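Chlorella virus DNA ligase-adenylate (Chlorella virus, PDB 1FVI) probably seals nicks in duplex DNA at the expense of ATP, and is captured here with AMP in its nucleotide pocket. Local coordinates at residues 91-96 with 132-137; 52-57 with 126-131. The protein carries 1 engineered substitution. All coordinates share one frame; numbering follows the deposited sequence.

Interaction 1: residues 91-96 with 132-137; sequences KFSYYW and KIIPLI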
ATOM      1  N   LYS A  91      13.459  12.660  -3.406  1.00 38.43           N
ATOM      2  CA  LYS A  91      12.553  12.415  -2.304  1.00 39.48           C
ATOM      3  C   LYS A  91      12.079  10.956  -2.355  1.00 44.32           C
ATOM      4  O   LYS A  91      12.016  10.343  -3.426  1.00 42.43           O
ATOM      5  CB  LYS A  91      11.364  13.366  -2.414  1.00 40.15           C
ATOM      6  CG  LYS A  91      11.738  14.836  -2.354  1.00 35.92           C
ATOM      7  CD  LYS A  91      10.533  15.693  -2.692  1.00 55.57           C
ATOM      8  CE  LYS A  91      10.771  17.176  -2.424  1.00 58.71           C
ATOM      9  NZ  LYS A  91      10.637  17.506  -0.977  1.00 64.99           N
ATOM     10  N   PHE A  92      11.813  10.388  -1.183  1.00 35.94           N
ATOM     11  CA  PHE A  92      11.330   9.018  -1.071  1.00 27.40           C
ATOM     12  C   PHE A  92      10.531   8.885   0.217  1.00 26.62           C
ATOM     13  O   PHE A  92      10.524   9.774   1.070  1.00 27.69           O
ATOM     14  CB  PHE A  92      12.486   7.994  -1.135  1.00 28.31           C
ATOM     15  CG  PHE A  92      13.529   8.173  -0.054  1.00 45.29           C
ATOM     16  CD1 PHE A  92      13.412   7.503   1.167  1.00 40.14           C
ATOM     17  CD2 PHE A  92      14.607   9.043  -0.241  1.00 30.18           C
ATOM     18  CE1 PHE A  92      14.350   7.702   2.190  1.00 33.42           C
ATOM     19  CE2 PHE A  92      15.541   9.243   0.767  1.00 37.58           C
ATOM     20  CZ  PHE A  92      15.410   8.570   1.988  1.00 32.88           C
ATOM     21  N   SER A  93       9.837   7.773   0.354  1.00 30.71           N
ATOM     22  CA  SER A  93       9.026   7.561   1.535  1.00 30.66           C
ATOM     23  C   SER A  93       9.398   6.269   2.243  1.00 28.38           C
ATOM     24  O   SER A  93      10.133   5.441   1.710  1.00 28.13           O
ATOM     25  CB  SER A  93       7.551   7.528   1.142  1.00 25.67           C
ATOM     26  OG  SER A  93       7.165   8.767   0.582  1.00 46.62           O
ATOM     27  N   TYR A  94       8.937   6.138   3.480  1.00 33.97           N
ATOM     28  CA  TYR A  94       9.175   4.937   4.256  1.00 32.26           C
ATOM     29  C   TYR A  94       7.904   4.665   5.038  1.00 29.71           C
ATOM     30  O   TYR A  94       7.521   5.452   5.913  1.00 26.75           O
ATOM     31  CB  TYR A  94      10.365   5.094   5.201  1.00 20.95           C
ATOM     32  CG  TYR A  94      10.607   3.856   6.032  1.00 19.54           C
ATOM     33  CD1 TYR A  94      11.311   2.769   5.515  1.00 23.26           C
ATOM     34  CD2 TYR A  94      10.139   3.777   7.346  1.00 20.95           C
ATOM     35  CE1 TYR A  94      11.554   1.627   6.291  1.00 21.32           C
ATOM     36  CE2 TYR A  94      10.374   2.640   8.136  1.00 19.51           C
ATOM     37  CZ  TYR A  94      11.085   1.581   7.600  1.00 17.06           C
ATOM     38  OH  TYR A  94      11.357   0.501   8.390  1.00 22.00           O
ATOM     39  N   TYR A  95       7.203   3.604   4.642  1.00 20.58           N
ATOM     40  CA  TYR A  95       5.978   3.201   5.315  1.00 22.06           C
ATOM     41  C   TYR A  95       6.430   2.344   6.498  1.00 24.03           C
ATOM     42  O   TYR A  95       6.927   1.224   6.313  1.00 21.41           O
ATOM     43  CB  TYR A  95       5.099   2.379   4.368  1.00 25.36           C
ATOM     44  CG  TYR A  95       4.521   3.156   3.195  1.00 31.34           C
ATOM     45  CD1 TYR A  95       5.196   3.218   1.976  1.00 27.97           C
ATOM     46  CD2 TYR A  95       3.276   3.798   3.296  1.00 27.81           C
ATOM     47  CE1 TYR A  95       4.649   3.895   0.876  1.00 33.31           C
ATOM     48  CE2 TYR A  95       2.718   4.474   2.204  1.00 25.64           C
ATOM     49  CZ  TYR A  95       3.415   4.514   0.998  1.00 38.74           C
ATOM     50  OH  TYR A  95       2.876   5.156  -0.094  1.00 50.19           O
ATOM     51  N   TRP A  96       6.296   2.905   7.696  1.00 20.43           N
ATOM     52  CA  TRP A  96       6.717   2.255   8.938  1.00 17.84           C
ATOM     53  C   TRP A  96       5.559   1.479   9.508  1.00 14.23           C
ATOM     54  O   TRP A  96       4.638   2.064  10.064  1.00 19.98           O
ATOM     55  CB  TRP A  96       7.167   3.347   9.908  1.00 25.25           C
ATOM     56  CG  TRP A  96       7.791   2.898  11.216  1.00 25.61           C
ATOM     57  CD1 TRP A  96       8.231   1.651  11.540  1.00 21.17           C
ATOM     58  CD2 TRP A  96       7.990   3.715  12.385  1.00 25.75           C
ATOM     59  NE1 TRP A  96       8.677   1.635  12.843  1.00 26.77           N
ATOM     60  CE2 TRP A  96       8.539   2.885  13.385  1.00 28.36           C
ATOM     61  CE3 TRP A  96       7.745   5.068  12.684  1.00 25.54           C
ATOM     62  CZ2 TRP A  96       8.847   3.355  14.671  1.00 23.29           C
ATOM     63  CZ3 TRP A  96       8.054   5.538  13.964  1.00 28.16           C
ATOM     64  CH2 TRP A  96       8.599   4.675  14.941  1.00 21.03           C
ATOM     65  N   LYS A 132       9.880  10.947   3.587  1.00 35.53           N
ATOM     66  CA  LYS A 132       8.526  11.011   4.112  1.00 36.49           C
ATOM     67  C   LYS A 132       8.256   9.769   4.973  1.00 36.57           C
ATOM     68  O   LYS A 132       8.181   8.651   4.460  1.00 26.26           O
ATOM     69  CB  LYS A 132       7.531  11.095   2.953  1.00 39.37           C
ATOM     70  CG  LYS A 132       6.093  11.323   3.352  1.00 34.92           C
ATOM     71  CD  LYS A 132       5.200  11.134   2.144  1.00 48.77           C
ATOM     72  CE  LYS A 132       3.738  11.359   2.467  1.00 60.07           C
ATOM     73  NZ  LYS A 132       2.905  11.170   1.244  1.00 70.04           N
ATOM     74  N   ILE A 133       8.202   9.959   6.288  1.00 36.79           N
ATOM     75  CA  ILE A 133       7.938   8.851   7.203  1.00 32.75           C
ATOM     76  C   ILE A 133       6.431   8.707   7.318  1.00 30.58           C
ATOM     77  O   ILE A 133       5.736   9.626   7.782  1.00 24.74           O
ATOM     78  CB  ILE A 133       8.527   9.094   8.623  1.00 32.97           C
ATOM     79  CG1 ILE A 133      10.042   9.282   8.548  1.00 23.44           C
ATOM     80  CG2 ILE A 133       8.181   7.920   9.561  1.00 32.94           C
ATOM     81  CD1 ILE A 133      10.760   8.121   7.996  1.00 25.81           C
ATOM     82  N   ILE A 134       5.930   7.561   6.870  1.00 20.40           N
ATOM     83  CA  ILE A 134       4.500   7.296   6.907  1.00 29.09           C
ATOM     84  C   ILE A 134       4.138   6.162   7.853  1.00 28.70           C
ATOM     85  O   ILE A 134       4.412   5.000   7.571  1.00 33.35           O
ATOM     86  CB  ILE A 134       3.953   6.968   5.499  1.00 27.13           C
ATOM     87  CG1 ILE A 134       4.229   8.137   4.539  1.00 29.11           C
ATOM     88  CG2 ILE A 134       2.462   6.696   5.584  1.00 28.37           C
ATOM     89  CD1 ILE A 134       3.864   7.851   3.107  1.00 40.75           C
ATOM     90  N   PRO A 135       3.557   6.496   9.016  1.00 38.17           N
ATOM     91  CA  PRO A 135       3.161   5.484  10.000  1.00 33.18           C
ATOM     92  C   PRO A 135       1.984   4.666   9.453  1.00 28.85           C
ATOM     93  O   PRO A 135       0.942   5.218   9.095  1.00 29.47           O
ATOM     94  CB  PRO A 135       2.721   6.328  11.209  1.00 37.36           C
ATOM     95  CG  PRO A 135       3.441   7.637  11.025  1.00 33.69           C
ATOM     96  CD  PRO A 135       3.328   7.855   9.542  1.00 32.31           C
ATOM     97  N   LEU A 136       2.178   3.360   9.332  1.00 29.15           N
ATOM     98  CA  LEU A 136       1.122   2.488   8.856  1.00 21.14           C
ATOM     99  C   LEU A 136       0.372   1.935  10.051  1.00 21.60           C
ATOM    100  O   LEU A 136       0.708   0.872  10.563  1.00 24.34           O
ATOM    101  CB  LEU A 136       1.687   1.326   8.044  1.00 32.40           C
ATOM    102  CG  LEU A 136       1.757   1.371   6.514  1.00 43.41           C
ATOM    103  CD1 LEU A 136       1.724  -0.070   6.014  1.00 26.03           C
ATOM    104  CD2 LEU A 136       0.590   2.154   5.913  1.00 40.97           C
ATOM    105  N   ILE A 137      -0.586   2.707  10.549  1.00 19.69           N
ATOM    106  CA  ILE A 137      -1.416   2.287  11.674  1.00 16.89           C
ATOM    107  C   ILE A 137      -2.550   1.424  11.075  1.00 29.37           C
ATOM    108  O   ILE A 137      -3.219   1.838  10.117  1.00 28.35           O
ATOM    109  CB  ILE A 137      -1.917   3.524  12.413  1.00 20.52           C
ATOM    110  CG1 ILE A 137      -0.693   4.244  13.012  1.00 25.51           C
ATOM    111  CG2 ILE A 137      -2.966   3.139  13.462  1.00 18.94           C
ATOM    112  CD1 ILE A 137      -0.932   5.654  13.463  1.00 20.48           C
TER
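Five backbone hydrogen bonds zip residues 92-96 to 132-136 in parallel register, with Tyr95 level with Ile134. Lys132 N donates to Phe92 O at 2.9 Å in the carbonyl plane, Lys132 O takes Tyr94 N nearly along its C=O axis, and the last bond, Leu136 N to Trp96 O (2.9 Å), is almost straight at hydrogen. The side chains are packed most continuously at the Tyr95 ring. With CG anti to its carbonyl carbon (chi1 -68°), the ring lies alongside Ile134, whose CD1 sits over one face, 3.7 Å from Tyr95 CE2, in a CH-pi contact; Leu136 CD2 meets the same ring obliquely. On the opposite face of the sheet, Ile133 reaches Tyr94 and Trp96 more loosely, CD1 to Tyr94 CB at 4.1 Å, while helices 49-58 and 108-121 cover this side. Lys132 marks the solvent margin: its CB touches Ser93 OG at 3.3 Å, then the fully extended chain runs off to a salt bridge with Glu70. Leu136, just past the strand, touches the bound AMP. With helix 108-121 between them in the chain, the parallel strands form a beta-alpha-beta crossover at the edge of a mixed sheet, ending at the nucleotide pocket of the adenylation domain.

Interaction 2: residues 52-57 with 126-131; sequences NRLLTE and LEHAQV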
ATOM      1  N   ASN A  52      20.085   5.037   3.659  1.00 21.59           N
ATOM      2  CA  ASN A  52      20.503   4.295   4.834  1.00 21.58           C
ATOM      3  C   ASN A  52      20.750   5.253   5.999  1.00 29.81           C
ATOM      4  O   ASN A  52      20.074   5.173   7.026  1.00 26.80           O
ATOM      5  CB  ASN A  52      21.752   3.474   4.503  1.00 16.80           C
ATOM      6  CG  ASN A  52      22.006   2.358   5.515  1.00 20.50           C
ATOM      7  OD1 ASN A  52      21.565   2.436   6.662  1.00 27.96           O
ATOM      8  ND2 ASN A  52      22.692   1.305   5.080  1.00 27.86           N
ATOM      9  N   ARG A  53      21.625   6.235   5.786  1.00 29.99           N
ATOM     10  CA  ARG A  53      21.952   7.206   6.821  1.00 31.20           C
ATOM     11  C   ARG A  53      20.739   7.988   7.305  1.00 28.76           C
ATOM     12  O   ARG A  53      20.483   8.040   8.503  1.00 31.36           O
ATOM     13  CB  ARG A  53      23.057   8.143   6.330  1.00 41.45           C
ATOM     14  CG  ARG A  53      23.384   9.321   7.249  1.00 52.04           C
ATOM     15  CD  ARG A  53      22.648  10.596   6.819  1.00 64.86           C
ATOM     16  NE  ARG A  53      22.950  10.973   5.440  1.00 73.09           N
ATOM     17  CZ  ARG A  53      22.589  12.122   4.879  1.00 72.47           C
ATOM     18  NH1 ARG A  53      21.908  13.026   5.573  1.00 65.24           N
ATOM     19  NH2 ARG A  53      22.908  12.365   3.614  1.00 73.32           N
ATOM     20  N   LEU A  54      19.994   8.582   6.374  1.00 28.55           N
ATOM     21  CA  LEU A  54      18.801   9.361   6.700  1.00 24.30           C
ATOM     22  C   LEU A  54      17.811   8.577   7.563  1.00 32.13           C
ATOM     23  O   LEU A  54      17.403   9.034   8.640  1.00 31.70           O
ATOM     24  CB  LEU A  54      18.092   9.827   5.417  1.00 36.80           C
ATOM     25  CG  LEU A  54      18.725  10.904   4.522  1.00 50.12           C
ATOM     26  CD1 LEU A  54      17.922  11.091   3.237  1.00 36.98           C
ATOM     27  CD2 LEU A  54      18.807  12.215   5.271  1.00 52.86           C
ATOM     28  N   LEU A  55      17.405   7.405   7.081  1.00 23.98           N
ATOM     29  CA  LEU A  55      16.463   6.578   7.831  1.00 29.11           C
ATOM     30  C   LEU A  55      17.032   6.109   9.177  1.00 31.08           C
ATOM     31  O   LEU A  55      16.295   6.060  10.155  1.00 34.23           O
ATOM     32  CB  LEU A  55      16.005   5.377   6.998  1.00 20.79           C
ATOM     33  CG  LEU A  55      15.127   5.674   5.778  1.00 26.63           C
ATOM     34  CD1 LEU A  55      14.926   4.403   4.959  1.00 22.80           C
ATOM     35  CD2 LEU A  55      13.798   6.262   6.212  1.00 26.68           C
ATOM     36  N   THR A  56      18.329   5.780   9.240  1.00 31.32           N
ATOM     37  CA  THR A  56      18.916   5.335  10.510  1.00 28.05           C
ATOM     38  C   THR A  56      18.885   6.466  11.544  1.00 26.44           C
ATOM     39  O   THR A  56      18.707   6.218  12.736  1.00 37.98           O
ATOM     40  CB  THR A  56      20.368   4.802  10.368  1.00 23.22           C
ATOM     41  OG1 THR A  56      21.232   5.850   9.924  1.00 56.02           O
ATOM     42  CG2 THR A  56      20.430   3.665   9.395  1.00 20.92           C
ATOM     43  N   GLU A  57      19.038   7.703  11.079  1.00 25.11           N
ATOM     44  CA  GLU A  57      19.001   8.874  11.957  1.00 32.76           C
ATOM     45  C   GLU A  57      17.561   9.128  12.427  1.00 41.07           C
ATOM     46  O   GLU A  57      17.327   9.470  13.595  1.00 39.41           O
ATOM     47  CB  GLU A  57      19.533  10.128  11.230  1.00 29.07           C
ATOM     48  CG  GLU A  57      21.046  10.129  10.985  1.00 48.87           C
ATOM     49  CD  GLU A  57      21.537  11.244  10.039  1.00 64.10           C
ATOM     50  OE1 GLU A  57      20.731  12.106   9.607  1.00 67.15           O
ATOM     51  OE2 GLU A  57      22.749  11.249   9.720  1.00 54.06           O
ATOM     52  N   LEU A 126       8.027  13.246  11.112  1.00 23.39           N
ATOM     53  CA  LEU A 126       7.065  13.173  10.033  1.00 37.87           C
ATOM     54  C   LEU A 126       7.254  14.392   9.126  1.00 42.40           C
ATOM     55  O   LEU A 126       6.748  14.430   8.012  1.00 49.25           O
ATOM     56  CB  LEU A 126       5.645  13.147  10.610  1.00 38.61           C
ATOM     57  CG  LEU A 126       5.282  12.059  11.644  1.00 44.48           C
ATOM     58  CD1 LEU A 126       3.831  12.222  12.067  1.00 39.61           C
ATOM     59  CD2 LEU A 126       5.525  10.651  11.107  1.00 23.41           C
ATOM     60  N   GLU A 127       8.062  15.343   9.584  1.00 41.08           N
ATOM     61  CA  GLU A 127       8.312  16.587   8.856  1.00 43.67           C
ATOM     62  C   GLU A 127       9.600  16.653   8.039  1.00 37.82           C
ATOM     63  O   GLU A 127       9.971  17.732   7.598  1.00 40.51           O
ATOM     64  CB  GLU A 127       8.341  17.771   9.832  1.00 45.38           C
ATOM     65  CG  GLU A 127       7.159  17.916  10.771  1.00 46.00           C
ATOM     66  CD  GLU A 127       7.445  18.906  11.890  1.00 56.82           C
ATOM     67  OE1 GLU A 127       6.534  19.184  12.702  1.00 59.01           O
ATOM     68  OE2 GLU A 127       8.590  19.403  11.968  1.00 57.94           O
ATOM     69  N   HIS A 128      10.302  15.544   7.849  1.00 38.93           N
ATOM     70  CA  HIS A 128      11.542  15.607   7.082  1.00 40.99           C
ATOM     71  C   HIS A 128      11.325  16.100   5.648  1.00 50.67           C
ATOM     72  O   HIS A 128      10.267  15.892   5.048  1.00 50.23           O
ATOM     73  CB  HIS A 128      12.277  14.277   7.087  1.00 27.19           C
ATOM     74  CG  HIS A 128      13.667  14.364   6.544  1.00 37.40           C
ATOM     75  ND1 HIS A 128      14.783  14.402   7.352  1.00 41.32           N
ATOM     76  CD2 HIS A 128      14.124  14.411   5.272  1.00 31.75           C
ATOM     77  CE1 HIS A 128      15.870  14.461   6.601  1.00 35.22           C
ATOM     78  NE2 HIS A 128      15.495  14.468   5.334  1.00 42.33           N
ATOM     79  N   ALA A 129      12.330  16.786   5.117  1.00 53.58           N
ATOM     80  CA  ALA A 129      12.245  17.346   3.778  1.00 64.62           C
ATOM     81  C   ALA A 129      12.261  16.297   2.662  1.00 62.25           C
ATOM     82  O   ALA A 129      11.296  16.173   1.894  1.00 67.65           O
ATOM     83  CB  ALA A 129      13.365  18.369   3.575  1.00 68.56           C
ATOM     84  N   GLN A 130      13.355  15.549   2.584  1.00 45.85           N
ATOM     85  CA  GLN A 130      13.524  14.525   1.562  1.00 46.90           C
ATOM     86  C   GLN A 130      12.817  13.191   1.843  1.00 41.34           C
ATOM     87  O   GLN A 130      12.298  12.567   0.922  1.00 25.33           O
ATOM     88  CB  GLN A 130      15.018  14.278   1.346  1.00 39.73           C
ATOM     89  CG  GLN A 130      15.333  13.274   0.267  1.00 34.39           C
ATOM     90  CD  GLN A 130      16.801  12.993   0.165  1.00 28.49           C
ATOM     91  OE1 GLN A 130      17.606  13.554   0.903  1.00 44.34           O
ATOM     92  NE2 GLN A 130      17.168  12.098  -0.736  1.00 35.96           N
ATOM     93  N   VAL A 131      12.853  12.748   3.104  1.00 41.56           N
ATOM     94  CA  VAL A 131      12.255  11.480   3.539  1.00 42.07           C
ATOM     95  C   VAL A 131      10.863  11.625   4.165  1.00 40.93           C
ATOM     96  O   VAL A 131      10.692  12.289   5.189  1.00 40.12           O
ATOM     97  CB  VAL A 131      13.144  10.767   4.590  1.00 37.42           C
ATOM     98  CG1 VAL A 131      12.713   9.325   4.747  1.00 36.18           C
ATOM     99  CG2 VAL A 131      14.593  10.856   4.212  1.00 40.93           C
TER
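Apolar helix-on-loop packing joins residues 52-57, within helix 49-58, to 126-131, the turn that leads from helix 108-121 into edge strand 131-135 of a beta-alpha-beta unit. The contact lies in the adenylation domain, away from the AMP pocket, and it is small, burying 198 Å² in all, with side chains alone doing the touching. Leu54 carries most of it. Its CG stands anti to the carbonyl carbon (chi1 -70°), bringing the branch point to the loop, and chi2 turns the two methyls to different partners. The Leu54 and His128 side chains cross at about a right angle, CD2 ending 3.9 Å from His128 CE1. CD1 faces Gln130, also met crosswise, and lies 3.4 Å from OE1. The Gln130 chain is extended to its amide, whose NE2 is hydrogen-bonded to Ala90 O, a tie that would fix the amide's rotation beside the leucine. On its other flank Leu54 lends the rim of the Arg53 guanidinium an apolar neighbour, CG standing 3.9 Å above that plane. Phe92 of the adjoining strand packs against Leu54, Gln130 and Val131 alike, drawing helix, turn and sheet into one core. Val131, with CG1 anti to its backbone N (chi1 -165°), divides its branches between neighbouring leucines: CG1 meets Leu55 CD2 at 3.6 Å, and CG2 presses on Leu54 CD1 at 3.5 Å, tighter than ordinary carbon contact.

Taken together, the two contacts illustrate how a sheet edge is paired and covered within a single domain. Their centres lie 10 Å apart, and their segments alternate along the chain: 52-57, 91-96, 126-131, 132-137. Residues 126-131 run straight on into 132-137, so the turn of interaction 2 becomes the edge strand of interaction 1. Phe92 N and Gln130 O, 3.1 Å apart, probably extend the strand pairing backward into that turn, and Phe92 CZ packs on Val131 CG2. Helix 49-58 packs on one face of the strand pair from its start, at Phe92, as far as Tyr94 and Ile133, while the far end reaches the nucleotide pocket through Leu136.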